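Local coordinates for protein SdbC (Legionella pneumophila subsp. pneumophila, PDB 4KSN) that is an effector protein of unknown molecular function, represented here by its C-terminal domain, a small three-stranded antiparallel sheet that assembles with further copies of itself, at residues L11-L16 and L64-V69; Y15-D20 and F29-L34. The protein carries 1 engineered substitution. One frame throughout, in Å; residues are numbered along the deposited sequence. Where two conformers were deposited one is given.

Interaction 1: L11-L16 and L64-V69; sequences LADLYL and LRQLIV
Leu64 enters the pairing with its side chain against an aromatic ring. Its CG is anti to the backbone N (chi1 171°), and CD2 meets the edge of the Tyr15 ring, 3.6 Å from CD2 of Tyr15. Arg65 meets Leu16 mainly through its backbone. Its N donates to Leu16 O, and its O takes the N-H of Leu16 nearly along the C=O axis, while the side chain leads away from the contact and packs on Val71 of the second subunit. Gln66 is extended (chi1 -172°) and runs side by side with Tyr15, pointing the same way. Its CG lies 3.5 Å from Tyr15 CE2, and the amide plane is turned 47° from the ring. A water bonded to both Gln66 OE1 and Tyr15 OH bridges the two tips. On the other side of the amide, Gln66 NE2 comes 3.1 Å from Asp13 OD1, the oxygen that is hydrogen-bonded to His10 NE2.

Leu67 sits at the centre of this antiparallel ladder, which joins the middle strand of the sheet to one strand that is outermost within this chain. Its N reaches Leu14 O at 2.8 Å in an almost straight bond, and Leu14 N returns one to Leu67 O. Both donors lie above the carbonyl planes. Ile68 lies on the Asp13 side of the sheet, with CG2 3.6 Å from Asp13 OD1. Val69 sets CG2 3.8 Å from Leu14 CD1. Leu11 and Ala12 both face Val69, a classic beta bulge, and both donate to its O, Leu11 N at 2.7 Å. Leu67, Ile68 and Val69 also pair with a strand of the second subunit, which carries the sheet onward.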
loop_
_atom_site.group_PDB
_atom_site.type_symbol
_atom_site.label_atom_id
_atom_site.label_comp_id
_atom_site.label_asym_id
_atom_site.label_seq_id
_atom_site.Cartn_x
_atom_site.Cartn_y
_atom_site.Cartn_z
ATOM N N LEU A 11 -11.574 3.985 2.685
ATOM C CA LEU A 11 -11.187 2.721 2.078
ATOM C C LEU A 11 -10.421 2.908 0.755
ATOM O O LEU A 11 -9.379 2.287 0.544
ATOM C CB LEU A 11 -12.448 1.907 1.825
ATOM C CG LEU A 11 -12.371 0.406 1.632
ATOM C CD1 LEU A 11 -11.946 -0.309 2.913
ATOM C CD2 LEU A 11 -13.725 -0.093 1.163
ATOM N N ALA A 12 -10.922 3.769 -0.124
ATOM C CA ALA A 12 -10.344 3.941 -1.479
ATOM C C ALA A 12 -10.747 5.282 -2.053
ATOM O O ALA A 12 -11.623 5.923 -1.530
ATOM C CB ALA A 12 -10.841 2.849 -2.404
ATOM N N ASP A 13 -10.072 5.696 -3.096
ATOM C CA ASP A 13 -10.430 6.898 -3.827
ATOM C C ASP A 13 -10.869 6.441 -5.206
ATOM O O ASP A 13 -10.360 5.432 -5.720
ATOM C CB ASP A 13 -9.252 7.799 -4.043
ATOM C CG ASP A 13 -8.611 8.221 -2.743
ATOM O OD1 ASP A 13 -9.357 8.581 -1.825
ATOM O OD2 ASP A 13 -7.370 8.180 -2.689
ATOM N N LEU A 14 -11.737 7.231 -5.806
ATOM C CA LEU A 14 -12.149 7.068 -7.202
ATOM C C LEU A 14 -12.106 8.448 -7.811
ATOM O O LEU A 14 -12.011 9.456 -7.055
ATOM C CB LEU A 14 -13.586 6.550 -7.200
ATOM C CG LEU A 14 -13.781 5.120 -6.753
ATOM C CD1 LEU A 14 -15.246 4.802 -6.776
ATOM C CD2 LEU A 14 -12.969 4.167 -7.620
ATOM N N TYR A 15 -12.062 8.530 -9.138
ATOM C CA TYR A 15 -11.919 9.801 -9.791
ATOM C C TYR A 15 -12.962 9.882 -10.920
ATOM O O TYR A 15 -13.114 8.933 -11.686
ATOM C CB TYR A 15 -10.497 9.954 -10.346
ATOM C CG TYR A 15 -9.481 10.043 -9.295
ATOM C CD1 TYR A 15 -8.898 8.881 -8.731
ATOM C CD2 TYR A 15 -9.165 11.258 -8.733
ATOM C CE1 TYR A 15 -8.049 8.964 -7.699
ATOM C CE2 TYR A 15 -8.294 11.330 -7.664
ATOM C CZ TYR A 15 -7.720 10.199 -7.192
ATOM O OH TYR A 15 -6.852 10.267 -6.163
ATOM N N LEU A 16 -13.633 11.019 -11.011
ATOM C CA LEU A 16 -14.493 11.352 -12.118
ATOM C C LEU A 16 -13.693 12.202 -13.069
ATOM O O LEU A 16 -13.207 13.280 -12.681
ATOM C CB LEU A 16 -15.680 12.138 -11.585
ATOM C CG LEU A 16 -16.786 12.495 -12.551
ATOM C CD1 LEU A 16 -17.467 11.273 -13.176
ATOM C CD2 LEU A 16 -17.817 13.316 -11.800
ATOM N N LEU A 64 -10.655 16.481 -13.306
ATOM C CA LEU A 64 -10.618 15.366 -12.368
ATOM C C LEU A 64 -11.250 15.839 -11.085
ATOM O O LEU A 64 -10.903 16.917 -10.581
ATOM C CB LEU A 64 -9.157 15.050 -12.151
ATOM C CG LEU A 64 -8.740 14.069 -11.056
ATOM C CD1 LEU A 64 -7.401 13.523 -11.482
ATOM C CD2 LEU A 64 -8.647 14.686 -9.661
ATOM N N ARG A 65 -12.204 15.086 -10.569
ATOM C CA ARG A 65 -12.724 15.295 -9.255
ATOM C C ARG A 65 -12.580 13.970 -8.469
ATOM O O ARG A 65 -12.842 12.920 -9.006
ATOM C CB ARG A 65 -14.210 15.660 -9.301
ATOM C CG ARG A 65 -14.487 17.057 -9.927
ATOM C CD ARG A 65 -13.844 18.173 -9.082
ATOM N NE ARG A 65 -14.060 18.033 -7.622
ATOM C CZ ARG A 65 -15.080 18.571 -6.942
ATOM N NH1 ARG A 65 -15.185 18.390 -5.651
ATOM N NH2 ARG A 65 -16.025 19.312 -7.564
ATOM N N GLN A 66 -12.158 14.070 -7.239
ATOM C CA GLN A 66 -11.896 12.908 -6.406
ATOM C C GLN A 66 -13.097 12.584 -5.552
ATOM O O GLN A 66 -13.725 13.466 -4.922
ATOM C CB GLN A 66 -10.676 13.173 -5.530
ATOM C CG GLN A 66 -10.201 11.947 -4.758
ATOM C CD GLN A 66 -8.942 12.209 -3.960
ATOM O OE1 GLN A 66 -8.157 13.076 -4.307
ATOM N NE2 GLN A 66 -8.735 11.455 -2.915
ATOM N N LEU A 67 -13.404 11.288 -5.481
ATOM C CA LEU A 67 -14.404 10.777 -4.577
ATOM C C LEU A 67 -13.756 9.842 -3.596
ATOM O O LEU A 67 -12.719 9.233 -3.863
ATOM C CB LEU A 67 -15.458 9.977 -5.366
ATOM C CG LEU A 67 -16.056 10.630 -6.591
ATOM C CD1 LEU A 67 -17.068 9.691 -7.204
ATOM C CD2 LEU A 67 -16.696 11.978 -6.286
ATOM N N ILE A 68 -14.373 9.700 -2.475
ATOM C CA ILE A 68 -13.853 8.819 -1.525
ATOM C C ILE A 68 -14.908 7.747 -1.196
ATOM O O ILE A 68 -16.119 7.990 -1.225
ATOM C CB ILE A 68 -13.329 9.550 -0.291
ATOM C CG1 ILE A 68 -14.435 10.237 0.447
ATOM C CG2 ILE A 68 -12.172 10.513 -0.635
ATOM C CD1 ILE A 68 -14.178 10.307 1.936
ATOM N N VAL A 69 -14.398 6.538 -0.921
ATOM C CA VAL A 69 -15.208 5.378 -0.611
ATOM C C VAL A 69 -14.848 5.038 0.826
ATOM O O VAL A 69 -13.649 4.886 1.181
ATOM C CB VAL A 69 -14.917 4.179 -1.557
ATOM C CG1 VAL A 69 -15.836 3.021 -1.217
ATOM C CG2 VAL A 69 -15.041 4.570 -3.031
HETATM O O HOH W 1 -5.140 12.513 -4.877
#

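Interaction 2: Y15-D20 and F29-L34; sequences YLLKYD and FICKYL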
loop_
_atom_site.group_PDB
_atom_site.type_symbol
_atom_site.label_atom_id
_atom_site.label_comp_id
_atom_site.label_asym_id
_atom_site.label_seq_id
_atom_site.Cartn_x
_atom_site.Cartn_y
_atom_site.Cartn_z
ATOM N N TYR A 15 -12.062 8.530 -9.138
ATOM C CA TYR A 15 -11.919 9.801 -9.791
ATOM C C TYR A 15 -12.962 9.882 -10.920
ATOM O O TYR A 15 -13.114 8.933 -11.686
ATOM C CB TYR A 15 -10.497 9.954 -10.346
ATOM C CG TYR A 15 -9.481 10.043 -9.295
ATOM C CD1 TYR A 15 -8.898 8.881 -8.731
ATOM C CD2 TYR A 15 -9.165 11.258 -8.733
ATOM C CE1 TYR A 15 -8.049 8.964 -7.699
ATOM C CE2 TYR A 15 -8.294 11.330 -7.664
ATOM C CZ TYR A 15 -7.720 10.199 -7.192
ATOM O OH TYR A 15 -6.852 10.267 -6.163
ATOM N N LEU A 16 -13.633 11.019 -11.011
ATOM C CA LEU A 16 -14.493 11.352 -12.118
ATOM C C LEU A 16 -13.693 12.202 -13.069
ATOM O O LEU A 16 -13.207 13.280 -12.681
ATOM C CB LEU A 16 -15.680 12.138 -11.585
ATOM C CG LEU A 16 -16.786 12.495 -12.551
ATOM C CD1 LEU A 16 -17.467 11.273 -13.176
ATOM C CD2 LEU A 16 -17.817 13.316 -11.800
ATOM N N LEU A 17 -13.500 11.678 -14.266
ATOM C CA LEU A 17 -12.614 12.227 -15.230
ATOM C C LEU A 17 -13.486 12.633 -16.419
ATOM O O LEU A 17 -14.250 11.841 -16.929
ATOM C CB LEU A 17 -11.564 11.231 -15.716
ATOM C CG LEU A 17 -10.395 10.813 -14.802
ATOM C CD1 LEU A 17 -9.347 10.140 -15.700
ATOM C CD2 LEU A 17 -9.776 11.931 -13.912
ATOM N N LYS A 18 -13.247 13.853 -16.908
ATOM C CA LYS A 18 -14.032 14.358 -18.023
ATOM C C LYS A 18 -13.086 15.118 -18.912
ATOM O O LYS A 18 -12.222 15.769 -18.449
ATOM C CB LYS A 18 -15.240 15.203 -17.537
ATOM C CG LYS A 18 -16.299 14.454 -16.820
ATOM C CD LYS A 18 -17.340 15.378 -16.192
ATOM C CE LYS A 18 -18.484 14.640 -15.535
ATOM N NZ LYS A 18 -19.384 13.881 -16.481
ATOM N N TYR A 19 -13.205 14.946 -20.219
ATOM C CA TYR A 19 -12.262 15.600 -21.140
ATOM C C TYR A 19 -12.938 15.900 -22.488
ATOM O O TYR A 19 -13.784 15.175 -22.967
ATOM C CB TYR A 19 -10.982 14.788 -21.335
ATOM C CG TYR A 19 -11.164 13.456 -22.018
ATOM C CD1 TYR A 19 -11.077 13.332 -23.401
ATOM C CD2 TYR A 19 -11.372 12.291 -21.272
ATOM C CE1 TYR A 19 -11.283 12.096 -24.037
ATOM C CE2 TYR A 19 -11.537 11.072 -21.879
ATOM C CZ TYR A 19 -11.463 10.953 -23.243
ATOM O OH TYR A 19 -11.621 9.748 -23.801
ATOM N N ASP A 20 -12.587 17.045 -23.042
ATOM C CA ASP A 20 -13.098 17.455 -24.351
ATOM C C ASP A 20 -12.295 16.678 -25.391
ATOM O O ASP A 20 -11.062 16.597 -25.308
ATOM C CB ASP A 20 -12.919 18.970 -24.503
ATOM C CG ASP A 20 -13.179 19.465 -25.932
ATOM O OD1 ASP A 20 -14.223 19.122 -26.522
ATOM O OD2 ASP A 20 -12.297 20.184 -26.413
ATOM N N PHE A 29 -15.853 9.393 -17.362
ATOM C CA PHE A 29 -15.445 8.066 -16.912
ATOM C C PHE A 29 -15.408 8.131 -15.387
ATOM O O PHE A 29 -15.099 9.192 -14.814
ATOM C CB PHE A 29 -14.042 7.768 -17.378
ATOM C CG PHE A 29 -13.882 7.487 -18.855
ATOM C CD1 PHE A 29 -13.632 8.501 -19.750
ATOM C CD2 PHE A 29 -13.872 6.193 -19.319
ATOM C CE1 PHE A 29 -13.479 8.228 -21.076
ATOM C CE2 PHE A 29 -13.667 5.905 -20.644
ATOM C CZ PHE A 29 -13.492 6.940 -21.545
ATOM N N ILE A 30 -15.726 7.015 -14.753
ATOM C CA ILE A 30 -15.504 6.851 -13.296
ATOM C C ILE A 30 -14.368 5.835 -13.162
ATOM O O ILE A 30 -14.411 4.800 -13.796
ATOM C CB ILE A 30 -16.803 6.469 -12.547
ATOM C CG1 ILE A 30 -16.538 6.267 -11.058
ATOM C CG2 ILE A 30 -17.485 5.247 -13.060
ATOM C CD1 ILE A 30 -16.152 7.582 -10.407
ATOM N N CYS A 31 -13.321 6.209 -12.389
ATOM C CA CYS A 31 -11.997 5.672 -12.561
ATOM C C CYS A 31 -11.362 5.299 -11.203
ATOM O O CYS A 31 -11.519 6.019 -10.197
ATOM C CB CYS A 31 -11.071 6.699 -13.174
ATOM S SG CYS A 31 -11.789 7.401 -14.709
ATOM N N LYS A 32 -10.601 4.225 -11.236
ATOM C CA LYS A 32 -9.636 3.882 -10.192
ATOM C C LYS A 32 -8.228 4.170 -10.734
ATOM O O LYS A 32 -7.797 3.609 -11.735
ATOM C CB LYS A 32 -9.827 2.430 -9.829
ATOM C CG LYS A 32 -8.745 1.802 -8.962
ATOM C CD LYS A 32 -8.819 2.307 -7.546
ATOM C CE LYS A 32 -7.901 1.527 -6.606
ATOM N NZ LYS A 32 -6.491 2.001 -6.774
ATOM N N TYR A 33 -7.512 5.002 -10.008
ATOM C CA TYR A 33 -6.137 5.303 -10.296
ATOM C C TYR A 33 -5.194 4.150 -10.023
ATOM O O TYR A 33 -5.303 3.441 -8.981
ATOM C CB TYR A 33 -5.735 6.580 -9.551
ATOM C CG TYR A 33 -4.300 7.007 -9.746
ATOM C CD1 TYR A 33 -3.796 7.239 -11.026
ATOM C CD2 TYR A 33 -3.460 7.232 -8.673
ATOM C CE1 TYR A 33 -2.512 7.667 -11.221
ATOM C CE2 TYR A 33 -2.137 7.661 -8.841
ATOM C CZ TYR A 33 -1.655 7.829 -10.109
ATOM O OH TYR A 33 -0.381 8.291 -10.331
ATOM N N LEU A 34 -4.332 3.872 -10.992
ATOM C CA LEU A 34 -3.475 2.734 -10.901
ATOM C C LEU A 34 -2.263 3.161 -10.113
ATOM O O LEU A 34 -1.371 3.804 -10.630
ATOM C CB LEU A 34 -3.029 2.217 -12.254
ATOM C CG LEU A 34 -4.141 1.528 -12.999
ATOM C CD1 LEU A 34 -3.564 1.072 -14.330
ATOM C CD2 LEU A 34 -4.714 0.335 -12.257
#
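Four backbone hydrogen bonds form the first shell. Leu17 N gives an almost straight bond to Phe29 O at 3.0 Å, and Phe29 N returns one to Leu17 O, nearly along the C=O axis. Tyr15 N donates to Cys31 O at 2.8 Å, in the carbonyl plane. The bond back, from Cys31 N to Tyr15 O, is weak. Between these pairs, Leu16 faces Ile30 as a non-hydrogen-bonded pair. Ile30 has CG1 anti to its backbone N, and its CD1 lies 3.6 Å from Tyr15 O.

The strands are the two arms of a beta hairpin. Their short segments run 128° apart in direction, well short of straight antiparallel. On the face carrying Tyr15, Leu17, Phe29 and Cys31, Cys31 has SG anti to its carbonyl carbon and 3.7 Å from Leu17 CG. Tyr15 puts CE1 3.8 Å from Tyr33 CB, and the two tyrosines point the same way. Tyr19 takes the crowded first torsion (chi1 65°). This brings its ring obliquely across Phe29, Tyr19 CE2 to Phe29 CE1 3.5 Å.

Further out, the third subunit fixes the aromatic tips. Tyr19 OH is hydrogen-bonded to Leu57 O of that subunit, and Tyr33 OH to Glu27 OE1 of that same third subunit. Residues 29-33 form an antiparallel ladder with a strand of it, where Cys31 packs on its Cys31. Lys32 NZ donates to Tyr33 O at 2.9 Å and is also hydrogen-bonded to His10 NE2 of the fifth subunit.

Overall arrangement
From the N terminus, strand 10-20 comes first and becomes the middle of the sheet. The chain then turns back, and strand 26-33 pairs with its later half. Interaction 2 closes this short hairpin loop. A long connection without helix follows before strand 62-71 returns to the other edge of strand 10-20, where interaction 1 closes the larger loop. The small loop falls within the large one. Tyr15 and Leu16 belong to both contacts, so the middle strand is bonded along both edges there. Leu64 packs on Leu17 of the middle strand, and Leu67 reaches across it to Ile30 on the other outer strand. Each outer strand pairs with a different neighbouring subunit.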